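199aa long hypothetical Trp repressor binding protein (Sulfolobus tokodaii, PDB 2ZKI) is of unknown function but is a flavodoxin-like protein that probably binds FMN and may act in electron transfer. Local coordinates at residues F74-T80 with V110-A116; H123-I127 with Y161-L166. One frame throughout, in Å; residues are numbered along the deposited sequence.

Contact 1 of 2, residues F74-T80 with V110-A116; sequences FAIGSPT and VTFFTEA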
loop_
_atom_site.group_PDB
_atom_site.type_symbol
_atom_site.label_atom_id
_atom_site.label_comp_id
_atom_site.label_asym_id
_atom_site.label_seq_id
_atom_site.Cartn_x
_atom_site.Cartn_y
_atom_site.Cartn_z
ATOM N N PHE A 74 10.559 10.061 -15.822
ATOM C CA PHE A 74 10.912 10.507 -14.474
ATOM C C PHE A 74 11.544 9.430 -13.602
ATOM O O PHE A 74 11.082 8.291 -13.574
ATOM C CB PHE A 74 9.670 11.050 -13.763
ATOM C CG PHE A 74 9.131 12.312 -14.361
ATOM C CD1 PHE A 74 9.575 13.550 -13.917
ATOM C CD2 PHE A 74 8.167 12.264 -15.365
ATOM C CE1 PHE A 74 9.072 14.722 -14.466
ATOM C CE2 PHE A 74 7.656 13.432 -15.921
ATOM C CZ PHE A 74 8.110 14.663 -15.471
ATOM N N ALA A 75 12.601 9.812 -12.889
ATOM C CA ALA A 75 13.199 8.978 -11.850
ATOM C C ALA A 75 13.099 9.726 -10.522
ATOM O O ALA A 75 13.980 10.517 -10.169
ATOM C CB ALA A 75 14.646 8.649 -12.188
ATOM N N ILE A 76 12.005 9.484 -9.802
ATOM C CA ILE A 76 11.705 10.205 -8.563
ATOM C C ILE A 76 12.118 9.395 -7.333
ATOM O O ILE A 76 11.691 8.253 -7.159
ATOM C CB ILE A 76 10.209 10.612 -8.493
ATOM C CG1 ILE A 76 9.865 11.559 -9.652
ATOM C CG2 ILE A 76 9.881 11.260 -7.145
ATOM C CD1 ILE A 76 8.378 11.735 -9.912
ATOM N N GLY A 77 12.950 9.998 -6.487
ATOM C CA GLY A 77 13.496 9.308 -5.323
ATOM C C GLY A 77 13.548 10.123 -4.049
ATOM O O GLY A 77 13.455 11.349 -4.079
ATOM N N SER A 78 13.695 9.417 -2.928
ATOM C CA SER A 78 13.763 10.013 -1.593
ATOM C C SER A 78 14.172 8.951 -0.582
ATOM O O SER A 78 13.722 7.808 -0.681
ATOM C CB SER A 78 12.404 10.590 -1.184
ATOM O OG SER A 78 12.342 10.836 0.211
ATOM N N PRO A 79 15.012 9.321 0.405
ATOM C CA PRO A 79 15.301 8.386 1.490
ATOM C C PRO A 79 14.034 8.128 2.300
ATOM O O PRO A 79 13.219 9.038 2.477
ATOM C CB PRO A 79 16.342 9.131 2.335
ATOM C CG PRO A 79 16.150 10.571 2.010
ATOM C CD PRO A 79 15.722 10.603 0.577
ATOM N N THR A 80 13.863 6.897 2.769
ATOM C CA THR A 80 12.655 6.519 3.492
ATOM C C THR A 80 12.434 7.395 4.722
ATOM O O THR A 80 13.371 7.683 5.473
ATOM C CB THR A 80 12.656 5.022 3.893
ATOM O OG1 THR A 80 11.334 4.627 4.279
ATOM C CG2 THR A 80 13.616 4.753 5.045
ATOM N N VAL A 110 7.232 6.704 -15.037
ATOM C CA VAL A 110 7.886 7.103 -13.794
ATOM C C VAL A 110 8.460 5.883 -13.071
ATOM O O VAL A 110 7.819 4.831 -13.001
ATOM C CB VAL A 110 6.929 7.928 -12.863
ATOM C CG1 VAL A 110 5.674 7.135 -12.491
ATOM C CG2 VAL A 110 7.653 8.421 -11.615
ATOM N N THR A 111 9.676 6.030 -12.555
ATOM C CA THR A 111 10.313 4.990 -11.752
ATOM C C THR A 111 10.749 5.555 -10.397
ATOM O O THR A 111 11.064 6.744 -10.285
ATOM C CB THR A 111 11.496 4.306 -12.504
ATOM O OG1 THR A 111 11.947 3.166 -11.763
ATOM C CG2 THR A 111 12.662 5.268 -12.727
ATOM N N PHE A 112 10.757 4.704 -9.373
ATOM C CA PHE A 112 11.033 5.149 -8.011
ATOM C C PHE A 112 12.245 4.470 -7.392
ATOM O O PHE A 112 12.510 3.291 -7.638
ATOM C CB PHE A 112 9.812 4.938 -7.111
ATOM C CG PHE A 112 8.570 5.624 -7.599
ATOM C CD1 PHE A 112 7.581 4.905 -8.261
ATOM C CD2 PHE A 112 8.387 6.988 -7.396
ATOM C CE1 PHE A 112 6.427 5.533 -8.715
ATOM C CE2 PHE A 112 7.239 7.627 -7.845
ATOM C CZ PHE A 112 6.255 6.900 -8.504
ATOM N N PHE A 113 12.968 5.235 -6.578
ATOM C CA PHE A 113 14.115 4.731 -5.831
ATOM C C PHE A 113 14.175 5.330 -4.426
ATOM O O PHE A 113 13.687 6.436 -4.186
ATOM C CB PHE A 113 15.423 4.959 -6.599
ATOM C CG PHE A 113 15.761 6.408 -6.848
ATOM C CD1 PHE A 113 15.161 7.114 -7.890
ATOM C CD2 PHE A 113 16.716 7.056 -6.067
ATOM C CE1 PHE A 113 15.490 8.445 -8.132
ATOM C CE2 PHE A 113 17.049 8.388 -6.301
ATOM C CZ PHE A 113 16.436 9.084 -7.336
ATOM N N THR A 114 14.768 4.585 -3.498
ATOM C CA THR A 114 14.781 4.975 -2.093
ATOM C C THR A 114 16.028 4.460 -1.368
ATOM O O THR A 114 16.916 3.871 -1.986
ATOM C CB THR A 114 13.467 4.537 -1.372
ATOM O OG1 THR A 114 13.389 5.159 -0.085
ATOM C CG2 THR A 114 13.380 3.019 -1.215
ATOM N N GLU A 115 16.089 4.701 -0.061
ATOM C CA GLU A 115 17.227 4.323 0.770
ATOM C C GLU A 115 16.751 4.156 2.207
ATOM O O GLU A 115 15.923 4.930 2.684
ATOM C CB GLU A 115 18.326 5.394 0.677
ATOM C CG GLU A 115 19.556 5.175 1.566
ATOM C CD GLU A 115 19.428 5.822 2.947
ATOM O OE1 GLU A 115 18.887 6.949 3.034
ATOM O OE2 GLU A 115 19.875 5.206 3.943
ATOM N N ALA A 116 17.274 3.138 2.886
ATOM C CA ALA A 116 16.968 2.895 4.294
ATOM C C ALA A 116 18.195 2.382 5.041
ATOM O O ALA A 116 19.031 1.672 4.473
ATOM C CB ALA A 116 15.812 1.915 4.430
#

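Contact 2 of 2, residues H123-I127 with Y161-L166; sequences HETTI and YGATHL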
loop_
_atom_site.group_PDB
_atom_site.type_symbol
_atom_site.label_atom_id
_atom_site.label_comp_id
_atom_site.label_asym_id
_atom_site.label_seq_id
_atom_site.Cartn_x
_atom_site.Cartn_y
_atom_site.Cartn_z
ATOM N N HIS A 123 12.657 -0.208 2.390
ATOM C CA HIS A 123 13.279 -0.381 1.075
ATOM C C HIS A 123 12.265 -0.608 -0.041
ATOM O O HIS A 123 12.555 -0.353 -1.209
ATOM C CB HIS A 123 14.279 -1.537 1.100
ATOM C CG HIS A 123 15.592 -1.183 1.721
ATOM N ND1 HIS A 123 15.944 -1.577 2.992
ATOM C CD2 HIS A 123 16.635 -0.463 1.246
ATOM C CE1 HIS A 123 17.152 -1.120 3.273
ATOM N NE2 HIS A 123 17.591 -0.437 2.230
ATOM N N GLU A 124 11.079 -1.082 0.324
ATOM C CA GLU A 124 10.078 -1.472 -0.666
ATOM C C GLU A 124 8.709 -0.815 -0.476
ATOM O O GLU A 124 7.998 -0.584 -1.455
ATOM C CB GLU A 124 9.959 -3.003 -0.737
ATOM C CG GLU A 124 9.611 -3.670 0.583
ATOM C CD GLU A 124 9.917 -5.155 0.612
ATOM O OE1 GLU A 124 11.072 -5.544 0.344
ATOM O OE2 GLU A 124 9.000 -5.933 0.930
ATOM N N THR A 125 8.348 -0.510 0.773
ATOM C CA THR A 125 7.078 0.176 1.072
ATOM C C THR A 125 7.088 1.637 0.633
ATOM O O THR A 125 6.073 2.150 0.162
ATOM C CB THR A 125 6.691 0.111 2.571
ATOM O OG1 THR A 125 7.860 0.262 3.384
ATOM C CG2 THR A 125 6.007 -1.207 2.894
ATOM N N THR A 126 8.237 2.292 0.786
ATOM C CA THR A 126 8.409 3.685 0.380
ATOM C C THR A 126 8.062 3.863 -1.094
ATOM O O THR A 126 7.397 4.830 -1.466
ATOM C CB THR A 126 9.843 4.185 0.641
ATOM O OG1 THR A 126 10.262 3.788 1.951
ATOM C CG2 THR A 126 9.913 5.699 0.543
ATOM N N ILE A 127 8.502 2.915 -1.918
ATOM C CA ILE A 127 8.215 2.926 -3.351
ATOM C C ILE A 127 6.728 2.680 -3.631
ATOM O O ILE A 127 6.144 3.336 -4.498
ATOM C CB ILE A 127 9.117 1.923 -4.112
ATOM C CG1 ILE A 127 10.562 2.430 -4.117
ATOM C CG2 ILE A 127 8.627 1.717 -5.543
ATOM C CD1 ILE A 127 11.610 1.355 -4.272
ATOM N N TYR A 161 11.111 -3.454 -6.691
ATOM C CA TYR A 161 10.375 -2.201 -6.551
ATOM C C TYR A 161 11.190 -1.001 -7.030
ATOM O O TYR A 161 10.635 -0.054 -7.587
ATOM C CB TYR A 161 9.924 -2.014 -5.099
ATOM C CG TYR A 161 8.962 -3.081 -4.625
ATOM C CD1 TYR A 161 9.427 -4.253 -4.028
ATOM C CD2 TYR A 161 7.585 -2.924 -4.783
ATOM C CE1 TYR A 161 8.545 -5.238 -3.595
ATOM C CE2 TYR A 161 6.695 -3.903 -4.355
ATOM C CZ TYR A 161 7.180 -5.057 -3.761
ATOM O OH TYR A 161 6.302 -6.028 -3.333
ATOM N N GLY A 162 12.503 -1.056 -6.817
ATOM C CA GLY A 162 13.413 -0.006 -7.268
ATOM C C GLY A 162 14.810 -0.135 -6.694
ATOM O O GLY A 162 15.067 -0.992 -5.842
ATOM N N ALA A 163 15.715 0.718 -7.169
ATOM C CA ALA A 163 17.085 0.767 -6.665
ATOM C C ALA A 163 17.129 1.363 -5.261
ATOM O O ALA A 163 16.469 2.367 -4.980
ATOM C CB ALA A 163 17.967 1.568 -7.608
ATOM N N THR A 164 17.899 0.733 -4.379
ATOM C CA THR A 164 18.039 1.213 -3.005
ATOM C C THR A 164 19.483 1.140 -2.526
ATOM O O THR A 164 20.339 0.555 -3.189
ATOM C CB THR A 164 17.150 0.420 -2.009
ATOM O OG1 THR A 164 17.586 -0.943 -1.946
ATOM C CG2 THR A 164 15.672 0.468 -2.404
ATOM N N HIS A 165 19.737 1.754 -1.372
ATOM C CA HIS A 165 20.999 1.601 -0.661
ATOM C C HIS A 165 20.726 1.156 0.770
ATOM O O HIS A 165 19.789 1.643 1.409
ATOM C CB HIS A 165 21.799 2.905 -0.667
ATOM C CG HIS A 165 22.995 2.884 0.236
ATOM N ND1 HIS A 165 24.148 2.195 -0.072
ATOM C CD2 HIS A 165 23.209 3.452 1.446
ATOM C CE1 HIS A 165 25.023 2.346 0.906
ATOM N NE2 HIS A 165 24.478 3.106 1.839
ATOM N N LEU A 166 21.543 0.223 1.258
ATOM C CA LEU A 166 21.431 -0.278 2.626
ATOM C C LEU A 166 22.502 0.332 3.525
ATOM O O LEU A 166 23.681 0.359 3.171
ATOM C CB LEU A 166 21.505 -1.812 2.659
ATOM C CG LEU A 166 21.574 -2.505 4.027
ATOM C CD1 LEU A 166 20.299 -2.300 4.819
ATOM C CD2 LEU A 166 21.874 -3.988 3.883
HETATM O O HOH W 1 13.366 -2.031 -3.499
#

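Contact 1 of 2, residues F74-T80 with V110-A116
Two neighbouring parallel strands at the heart of the central sheet, 73-79 and 109-115, meet here, and their hydrogen bonds run from F74 to T80. T111 N donates to F74 O at 2.9 Å, and I76 N answers to T111 O; beyond a weak bond from F113 N to I76 O, S78 N reaches F113 O. Here E115 N is too far from S78 O to bond, and a side chain takes its place: T114 OG1 donates to S78 O at 2.7 Å, in the carbonyl plane. T80 N then closes on E115 O at 2.8 Å, while the T80 hydroxyl bonds to that of T126 of helix 125-130.

On one face the F113 ring leans over the neighbouring strand. With CG between its backbone N and carbonyl carbon (chi1 62°), it lies flat against G77, whose CA sits 3.5 Å from the ring centroid in a CH-pi contact. Glycine suits this place because any CB would run into the ring. A75, with a single methyl group, lets CE1 of F113 pass its CB at 4.1 Å, and helix 16-31 packs on both through I24. A leucine in place of F113 would probably lose the flat cover over G77 and leave a gap beside A75 and I24.

The other face carries branched and aromatic side chains: I76 CD1 meets V110 CG2 at 3.8 Å, and M130 of helix 125-130 packs against I76 and F112. Parallel strands whose largely apolar middle is covered by helices on both faces are the core of the flavodoxin-like fold.

Contact 2 of 2, residues H123-I127 with Y161-L166
H123 and Y161 lose the most surface to this contact, each gripping the opposite segment in its own way, and I127, next in buried surface, packs beside Y161. The H123 imidazole points its NE2 at H165 O, 3.1 Å away and close to the ring plane, although it approaches from above the plane of that carbonyl. Histidine suits the spot because it is flat enough to slip beside T164 while still offering an N-H: CD2 lies 3.4 Å from T164 CB, which sits at the ring edge, and CE1 touches L166 CD1 at 3.7 Å. The T164 hydroxyl is taken by G158 N.

The contact fastens the long loop between helices 150-153 and 174-195 to the start of helix 125-130, where E124 is the N-cap residue, at the C-terminal end of the parallel sheet of this flavodoxin-like domain. Y161 faces that helix start. E124 CB rests 3.6 Å from CD1 of the tyrosine ring, and E124 O lies over one ring face. With CG1 anti to the carbonyl carbon (chi1 -70°), I127 sends CD1 toward the loop backbone, 3.6 Å from G162 N, where a residue with a CB would collide with it. CG2 of I127 settles 3.4 Å from Y161 O. A water donates to both H123 O and G162 O, bridging the two backbones. The tyrosine hydroxyl bonds to H136 of a third subunit, and the E124 carboxylate bonds to E124 N of a second.

Contact 1 closes before contact 2 opens along the chain, and their centres lie about 7 Å apart. Strand 109-115 leads, after a loop, into helix 125-130, so the second strand of contact 1 and the helix of contact 2 are successive elements of one alpha/beta unit. They touch directly: T80 OG1 and T126 OG1 are 2.7 Å apart, probably hydrogen-bonded, and A163 O probably accepts from T114 N. The loop 161-166 thus runs beside the end of strand 109-115. Contact 1 forms the buried middle of the sheet, whereas contact 2 ties that end of the sheet to the surface where neighbouring subunits of the tetramer meet.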